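Type II secretion chaperone CpaB (Acinetobacter nosocomialis M2, PDB 6O38) binds the secreted metalloprotease CpaA as its chaperone and probably readies it for export by the type II secretion system. Local coordinates at residues G[131-134]-G[135-138]. Residues are numbered along the deposited sequence; the frame is centred on the assembly and turned at random.
Sequences TQSQ and KDHY
A beta hairpin connection joins antiparallel strands 127-133 and 138-145, and a single backbone bond from Ser133 to Tyr138 spans it where the chain turns back. The N-H of Ser133 meets the carbonyl O of Tyr138 at 2.9 Å, nearly straight at hydrogen (165°). The same oxygen also lies 3.6 Å from Gln132 CA, a CA-H...O contact, so one carbonyl gathers two neighbouring donors of the strand end. The side chain of Gln132 is held elsewhere, its OE1 bonded to the hydroxyls of Tyr72 and Thr139. Inside the turn, the Ser133 hydroxyl hangs over the returning backbone: with OG anti to the backbone N (chi1 166°), it reaches the N-H of Asp136 in a weak, bent bond of 3.4 Å. Asp110 OD2 is the stronger partner of that OG, and Asp110 OD1 accepts the N-H of Lys135, so one carboxylate, just before strand 111-118, ties the end of the strand to the start of the turn. Past this point the chain makes an inverse gamma turn centred on His137, which swings it from the four-residue connection 134-137 into the next strand of the large antiparallel sheet. The His137 imidazole stands outside the turn, one face toward Gln134 O, which lies 4.0 Å above the ring plane and offset toward the rim. The Asp136 carboxylate is turned from the bend to the protease, where OD2 accepts the N-H of Ala393 of the CpaA chain. On that same partner, Ser392 packs against Ser133 and Ala393 against Tyr138, placing this end of the hairpin at the chaperone-substrate interface. The phenol leads away from the turn, its OH hydrogen-bonded to Glu153 on strand 148-155.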
ATOM      1  N   THR G 131      -6.395 -10.195  11.272  1.00 65.28           N
ATOM      2  CA  THR G 131      -7.581 -10.267  12.112  1.00 65.10           C
ATOM      3  C   THR G 131      -8.118 -11.690  12.043  1.00 67.81           C
ATOM      4  O   THR G 131      -8.417 -12.192  10.953  1.00 69.61           O
ATOM      5  CB  THR G 131      -8.633  -9.257  11.656  1.00 64.18           C
ATOM      6  OG1 THR G 131      -7.986  -8.033  11.287  1.00 61.72           O
ATOM      7  CG2 THR G 131      -9.595  -8.961  12.782  1.00 63.67           C
ATOM      8  N   GLN G 132      -8.240 -12.333  13.201  1.00 68.48           N
ATOM      9  CA  GLN G 132      -8.446 -13.772  13.273  1.00 70.82           C
ATOM     10  C   GLN G 132      -9.567 -14.099  14.246  1.00 71.73           C
ATOM     11  O   GLN G 132      -9.575 -13.610  15.380  1.00 71.09           O
ATOM     12  CB  GLN G 132      -7.157 -14.473  13.709  1.00 71.38           C
ATOM     13  CG  GLN G 132      -7.264 -15.978  13.836  1.00 73.98           C
ATOM     14  CD  GLN G 132      -5.905 -16.643  13.900  1.00 75.01           C
ATOM     15  OE1 GLN G 132      -5.099 -16.525  12.976  1.00 74.96           O
ATOM     16  NE2 GLN G 132      -5.637 -17.337  14.999  1.00 76.40           N
ATOM     17  N   SER G 133     -10.505 -14.927  13.800  1.00 71.84           N
ATOM     18  CA  SER G 133     -11.536 -15.483  14.663  1.00 73.41           C
ATOM     19  C   SER G 133     -11.101 -16.859  15.149  1.00 75.20           C
ATOM     20  O   SER G 133     -10.541 -17.649  14.383  1.00 76.13           O
ATOM     21  CB  SER G 133     -12.873 -15.590  13.927  1.00 74.99           C
ATOM     22  OG  SER G 133     -13.788 -16.409  14.635  1.00 77.14           O
ATOM     23  N   GLN G 134     -11.335 -17.131  16.431  1.00 74.95           N
ATOM     24  CA  GLN G 134     -10.969 -18.422  17.000  1.00 77.48           C
ATOM     25  C   GLN G 134     -12.081 -19.454  16.824  1.00 79.89           C
ATOM     26  O   GLN G 134     -11.810 -20.602  16.461  1.00 82.04           O
ATOM     27  CB  GLN G 134     -10.595 -18.279  18.478  1.00 79.56           C
ATOM     28  CG  GLN G 134     -10.183 -19.599  19.109  1.00 83.91           C
ATOM     29  CD  GLN G 134      -8.747 -19.967  18.782  1.00 84.20           C
ATOM     30  OE1 GLN G 134      -7.968 -19.129  18.331  1.00 81.28           O
ATOM     31  NE2 GLN G 134      -8.393 -21.230  19.002  1.00 88.00           N
ATOM     32  N   LYS G 135     -13.328 -19.063  17.099  1.00 78.81           N
ATOM     33  CA  LYS G 135     -14.446 -19.999  17.013  1.00 81.18           C
ATOM     34  C   LYS G 135     -14.545 -20.595  15.615  1.00 80.62           C
ATOM     35  O   LYS G 135     -14.512 -21.818  15.441  1.00 83.36           O
ATOM     36  CB  LYS G 135     -15.746 -19.286  17.400  1.00 80.62           C
ATOM     37  CG  LYS G 135     -17.024 -20.060  17.100  1.00 82.80           C
ATOM     38  CD  LYS G 135     -18.257 -19.242  17.472  1.00 82.71           C
ATOM     39  CE  LYS G 135     -19.548 -19.957  17.096  1.00 85.28           C
ATOM     40  NZ  LYS G 135     -19.764 -21.189  17.901  1.00 88.31           N
ATOM     41  N   ASP G 136     -14.658 -19.743  14.603  1.00 78.13           N
ATOM     42  CA  ASP G 136     -14.494 -20.167  13.219  1.00 77.88           C
ATOM     43  C   ASP G 136     -13.038 -19.944  12.830  1.00 76.45           C
ATOM     44  O   ASP G 136     -12.529 -18.825  12.942  1.00 74.11           O
ATOM     45  CB  ASP G 136     -15.426 -19.390  12.292  1.00 76.99           C
ATOM     46  CG  ASP G 136     -16.757 -19.071  12.939  1.00 78.05           C
ATOM     47  OD1 ASP G 136     -17.255 -19.910  13.717  1.00 80.18           O
ATOM     48  OD2 ASP G 136     -17.297 -17.976  12.679  1.00 77.28           O
ATOM     49  N   HIS G 137     -12.376 -20.998  12.354  1.00 77.05           N
ATOM     50  CA  HIS G 137     -10.961 -20.899  12.011  1.00 76.48           C
ATOM     51  C   HIS G 137     -10.806 -20.054  10.755  1.00 73.31           C
ATOM     52  O   HIS G 137     -10.513 -20.570   9.671  1.00 73.85           O
ATOM     53  CB  HIS G 137     -10.342 -22.286  11.832  1.00 80.01           C
ATOM     54  CG  HIS G 137     -10.336 -23.109  13.084  1.00 83.61           C
ATOM     55  ND1 HIS G 137     -11.490 -23.576  13.673  1.00 85.58           N
ATOM     56  CD2 HIS G 137      -9.315 -23.540  13.863  1.00 85.90           C
ATOM     57  CE1 HIS G 137     -11.181 -24.263  14.759  1.00 89.07           C
ATOM     58  NE2 HIS G 137      -9.868 -24.256  14.897  1.00 89.33           N
ATOM     59  N   TYR G 138     -11.003 -18.747  10.909  1.00 73.66           N
ATOM     60  CA  TYR G 138     -11.111 -17.807   9.803  1.00 71.65           C
ATOM     61  C   TYR G 138     -10.201 -16.620  10.076  1.00 69.48           C
ATOM     62  O   TYR G 138     -10.255 -16.029  11.158  1.00 68.75           O
ATOM     63  CB  TYR G 138     -12.568 -17.354   9.650  1.00 71.27           C
ATOM     64  CG  TYR G 138     -12.857 -16.468   8.463  1.00 69.59           C
ATOM     65  CD1 TYR G 138     -13.096 -17.013   7.210  1.00 70.11           C
ATOM     66  CD2 TYR G 138     -12.922 -15.089   8.602  1.00 67.66           C
ATOM     67  CE1 TYR G 138     -13.375 -16.210   6.123  1.00 68.56           C
ATOM     68  CE2 TYR G 138     -13.201 -14.276   7.522  1.00 66.33           C
ATOM     69  CZ  TYR G 138     -13.427 -14.841   6.285  1.00 66.64           C
ATOM     70  OH  TYR G 138     -13.704 -14.036   5.206  1.00 65.09           O
TER